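Local atomic coordinates of flap endonuclease 1 (Sulfolobus solfataricus, PDB entry 2IZO), a protein that cuts the 5' flaps displaced during DNA replication and repair as a magnesium-dependent, structure-specific endonuclease, and also acts as a 5'-3' exonuclease. Residues I224-N235 with I275-L283. Numbering follows the deposited sequence.
Sequences IDIGILIGTDYN and IDEIRGLFL
The end of helix 220-230, whose 224-230 part carries I224 and I228, packs against helix 278-283 with axes 10.3 Å apart at 126°, while the loop 231-235 bends back to bring Y234 beside I278. Helix 220-230 probably forms, with helix 244-253, the helix-three-turn-helix (H3TH) motif of FEN1, so helix 278-283 packs against its first helix; the loop also carries D233, predicted to bind the second magnesium ion. F282 fills the middle: its CB lies against I224 CG2, and T232 CG2 reaches its far end, 3.5 Å from F282 CZ. The Y234 ring turns its edge to the face of F282 in an offset edge-to-face pair, centroids 5.5 Å apart and planes at 78°, while L281 CD1 sits over a Y234 face, 3.9 Å from the ring centroid. I228 CG1 lies beside the backbone N, anti to the carbonyl carbon (chi1 -47°), and its CD1 meets I278 CG2 at 3.5 Å.

The R279 chain, extended from CG to NE, carries its guanidinium to D225, where NE donates to D225 OD1 at 3.0 Å on the syn side; NH2 faces OD2, whose position is less certain. R279 NH1 also pairs with D276. A leucine in place of this arginine would probably leave the carboxylate of buried D225 without this charged mate and break the link to D276. The loop is braced from within by N235 OD1, which accepts from both T232 N and, at 2.6 Å, T232 OG1.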
loop_
_atom_site.group_PDB
_atom_site.type_symbol
_atom_site.label_atom_id
_atom_site.label_comp_id
_atom_site.label_asym_id
_atom_site.label_seq_id
_atom_site.Cartn_x
_atom_site.Cartn_y
_atom_site.Cartn_z
ATOM N N ILE A 224 -29.172 8.426 32.634
ATOM C CA ILE A 224 -28.944 7.417 33.665
ATOM C C ILE A 224 -30.275 7.019 34.296
ATOM O O ILE A 224 -30.566 5.828 34.423
ATOM C CB ILE A 224 -27.918 7.883 34.739
ATOM C CG1 ILE A 224 -26.521 7.985 34.117
ATOM C CG2 ILE A 224 -27.887 6.918 35.928
ATOM C CD1 ILE A 224 -25.559 8.882 34.872
ATOM N N ASP A 225 -31.088 8.013 34.653
ATOM C CA ASP A 225 -32.398 7.762 35.258
ATOM C C ASP A 225 -33.334 7.019 34.314
ATOM O O ASP A 225 -34.115 6.170 34.750
ATOM C CB ASP A 225 -33.044 9.058 35.752
ATOM C CG ASP A 225 -32.577 9.449 37.145
ATOM O OD1 ASP A 225 -31.349 9.469 37.396
ATOM O OD2 ASP A 225 -33.438 9.749 37.994
ATOM N N ILE A 226 -33.244 7.337 33.024
ATOM C CA ILE A 226 -34.001 6.622 32.004
ATOM C C ILE A 226 -33.513 5.179 31.937
ATOM O O ILE A 226 -34.318 4.248 31.868
ATOM C CB ILE A 226 -33.900 7.315 30.630
ATOM C CG1 ILE A 226 -34.681 8.636 30.653
ATOM C CG2 ILE A 226 -34.428 6.405 29.531
ATOM C CD1 ILE A 226 -34.282 9.628 29.580
ATOM N N GLY A 227 -32.195 5.007 31.991
ATOM C CA GLY A 227 -31.582 3.688 32.071
ATOM C C GLY A 227 -32.085 2.880 33.255
ATOM O O GLY A 227 -32.292 1.671 33.139
ATOM N N ILE A 228 -32.285 3.551 34.390
ATOM C CA ILE A 228 -32.839 2.917 35.593
ATOM C C ILE A 228 -34.284 2.464 35.351
ATOM O O ILE A 228 -34.676 1.370 35.761
ATOM C CB ILE A 228 -32.780 3.854 36.851
ATOM C CG1 ILE A 228 -31.400 4.519 37.016
ATOM C CG2 ILE A 228 -33.192 3.112 38.127
ATOM C CD1 ILE A 228 -30.203 3.577 37.009
ATOM N N LEU A 229 -35.065 3.304 34.673
ATOM C CA LEU A 229 -36.466 2.995 34.414
ATOM C C LEU A 229 -36.620 1.888 33.382
ATOM O O LEU A 229 -37.581 1.118 33.442
ATOM C CB LEU A 229 -37.243 4.239 33.985
ATOM C CG LEU A 229 -37.480 5.369 34.995
ATOM C CD1 LEU A 229 -38.423 6.393 34.385
ATOM C CD2 LEU A 229 -38.036 4.871 36.329
ATOM N N ILE A 230 -35.677 1.809 32.444
ATOM C CA ILE A 230 -35.657 0.722 31.464
ATOM C C ILE A 230 -35.131 -0.538 32.133
ATOM O O ILE A 230 -35.844 -1.537 32.237
ATOM C CB ILE A 230 -34.802 1.057 30.221
ATOM C CG1 ILE A 230 -35.402 2.241 29.462
ATOM C CG2 ILE A 230 -34.687 -0.161 29.297
ATOM C CD1 ILE A 230 -34.467 2.843 28.446
ATOM N N GLY A 231 -33.887 -0.477 32.594
ATOM C CA GLY A 231 -33.277 -1.596 33.297
ATOM C C GLY A 231 -31.809 -1.785 32.990
ATOM O O GLY A 231 -31.434 -2.073 31.855
ATOM N N THR A 232 -30.983 -1.619 34.018
ATOM C CA THR A 232 -29.553 -1.887 33.944
ATOM C C THR A 232 -29.282 -3.231 34.611
ATOM O O THR A 232 -30.213 -3.916 35.023
ATOM C CB THR A 232 -28.755 -0.785 34.656
ATOM O OG1 THR A 232 -28.852 -0.963 36.075
ATOM C CG2 THR A 232 -29.299 0.596 34.281
ATOM N N ASP A 233 -28.012 -3.609 34.718
ATOM C CA ASP A 233 -27.637 -4.850 35.404
ATOM C C ASP A 233 -27.825 -4.758 36.917
ATOM O O ASP A 233 -28.025 -5.770 37.586
ATOM C CB ASP A 233 -26.198 -5.238 35.072
ATOM C CG ASP A 233 -26.020 -5.598 33.617
ATOM O OD1 ASP A 233 -25.508 -4.745 32.860
ATOM O OD2 ASP A 233 -26.406 -6.723 33.226
ATOM N N TYR A 234 -27.765 -3.537 37.443
ATOM C CA TYR A 234 -27.988 -3.288 38.864
ATOM C C TYR A 234 -29.475 -3.369 39.217
ATOM O O TYR A 234 -29.836 -3.638 40.364
ATOM C CB TYR A 234 -27.386 -1.940 39.274
ATOM C CG TYR A 234 -25.976 -1.729 38.759
ATOM C CD1 TYR A 234 -25.683 -0.693 37.875
ATOM C CD2 TYR A 234 -24.938 -2.579 39.142
ATOM C CE1 TYR A 234 -24.387 -0.499 37.395
ATOM C CE2 TYR A 234 -23.643 -2.395 38.665
ATOM C CZ TYR A 234 -23.375 -1.356 37.794
ATOM O OH TYR A 234 -22.095 -1.178 37.328
ATOM N N ASN A 235 -30.325 -3.139 38.219
ATOM C CA ASN A 235 -31.759 -3.374 38.345
ATOM C C ASN A 235 -32.306 -4.101 37.112
ATOM O O ASN A 235 -32.998 -3.498 36.288
ATOM C CB ASN A 235 -32.510 -2.059 38.605
ATOM C CG ASN A 235 -32.350 -1.049 37.476
ATOM O OD1 ASN A 235 -31.325 -1.006 36.798
ATOM N ND2 ASN A 235 -33.372 -0.235 37.271
ATOM N N ILE A 275 -31.975 2.339 44.589
ATOM C CA ILE A 275 -31.631 2.904 43.282
ATOM C C ILE A 275 -30.859 4.214 43.418
ATOM O O ILE A 275 -30.139 4.619 42.504
ATOM C CB ILE A 275 -32.883 3.091 42.355
ATOM C CG1 ILE A 275 -33.946 4.000 42.999
ATOM C CG2 ILE A 275 -33.483 1.732 41.963
ATOM C CD1 ILE A 275 -33.857 5.479 42.599
ATOM N N ASP A 276 -31.019 4.865 44.568
ATOM C CA ASP A 276 -30.287 6.090 44.892
ATOM C C ASP A 276 -28.779 5.851 44.835
ATOM O O ASP A 276 -27.999 6.782 44.622
ATOM C CB ASP A 276 -30.690 6.603 46.281
ATOM C CG ASP A 276 -30.334 8.070 46.497
ATOM O OD1 ASP A 276 -30.322 8.511 47.668
ATOM O OD2 ASP A 276 -30.070 8.786 45.504
ATOM N N GLU A 277 -28.385 4.594 45.022
ATOM C CA GLU A 277 -26.993 4.189 44.900
ATOM C C GLU A 277 -26.599 3.900 43.451
ATOM O O GLU A 277 -25.469 4.182 43.052
ATOM C CB GLU A 277 -26.693 2.981 45.798
ATOM C CG GLU A 277 -27.426 1.690 45.433
ATOM C CD GLU A 277 -26.882 0.485 46.181
ATOM O OE1 GLU A 277 -27.183 0.341 47.387
ATOM O OE2 GLU A 277 -26.154 -0.320 45.555
ATOM N N ILE A 278 -27.533 3.355 42.669
ATOM C CA ILE A 278 -27.257 2.962 41.278
ATOM C C ILE A 278 -26.787 4.149 40.430
ATOM O O ILE A 278 -25.911 3.998 39.575
ATOM C CB ILE A 278 -28.459 2.241 40.604
ATOM C CG1 ILE A 278 -28.894 1.027 41.432
ATOM C CG2 ILE A 278 -28.091 1.791 39.193
ATOM C CD1 ILE A 278 -30.078 0.265 40.855
ATOM N N ARG A 279 -27.365 5.322 40.686
ATOM C CA ARG A 279 -26.910 6.571 40.073
ATOM C C ARG A 279 -25.404 6.751 40.253
ATOM O O ARG A 279 -24.695 7.078 39.300
ATOM C CB ARG A 279 -27.640 7.771 40.677
ATOM C CG ARG A 279 -29.075 7.932 40.239
ATOM C CD ARG A 279 -29.612 9.273 40.691
ATOM N NE ARG A 279 -31.038 9.412 40.411
ATOM C CZ ARG A 279 -32.011 9.071 41.251
ATOM N NH1 ARG A 279 -31.726 8.566 42.447
ATOM N NH2 ARG A 279 -33.275 9.238 40.896
ATOM N N GLY A 280 -24.930 6.524 41.479
ATOM C CA GLY A 280 -23.512 6.645 41.814
ATOM C C GLY A 280 -22.631 5.634 41.104
ATOM O O GLY A 280 -21.461 5.908 40.831
ATOM N N LEU A 281 -23.200 4.467 40.803
ATOM C CA LEU A 281 -22.487 3.413 40.084
ATOM C C LEU A 281 -22.300 3.766 38.610
ATOM O O LEU A 281 -21.415 3.226 37.945
ATOM C CB LEU A 281 -23.213 2.069 40.223
ATOM C CG LEU A 281 -23.361 1.465 41.627
ATOM C CD1 LEU A 281 -24.383 0.331 41.626
ATOM C CD2 LEU A 281 -22.025 0.987 42.196
ATOM N N PHE A 282 -23.134 4.674 38.105
ATOM C CA PHE A 282 -23.023 5.147 36.728
ATOM C C PHE A 282 -22.280 6.472 36.641
ATOM O O PHE A 282 -21.379 6.625 35.811
ATOM C CB PHE A 282 -24.401 5.273 36.075
ATOM C CG PHE A 282 -24.931 3.984 35.520
ATOM C CD1 PHE A 282 -24.468 3.492 34.304
ATOM C CD2 PHE A 282 -25.901 3.265 36.205
ATOM C CE1 PHE A 282 -24.957 2.301 33.784
ATOM C CE2 PHE A 282 -26.396 2.071 35.693
ATOM C CZ PHE A 282 -25.922 1.589 34.478
ATOM N N LEU A 283 -22.665 7.426 37.490
ATOM C CA LEU A 283 -22.066 8.763 37.480
ATOM C C LEU A 283 -20.563 8.701 37.729
ATOM O O LEU A 283 -19.772 9.207 36.930
ATOM C CB LEU A 283 -22.738 9.679 38.509
ATOM C CG LEU A 283 -24.100 10.285 38.161
ATOM C CD1 LEU A 283 -24.819 10.754 39.426
ATOM C CD2 LEU A 283 -23.962 11.427 37.157
#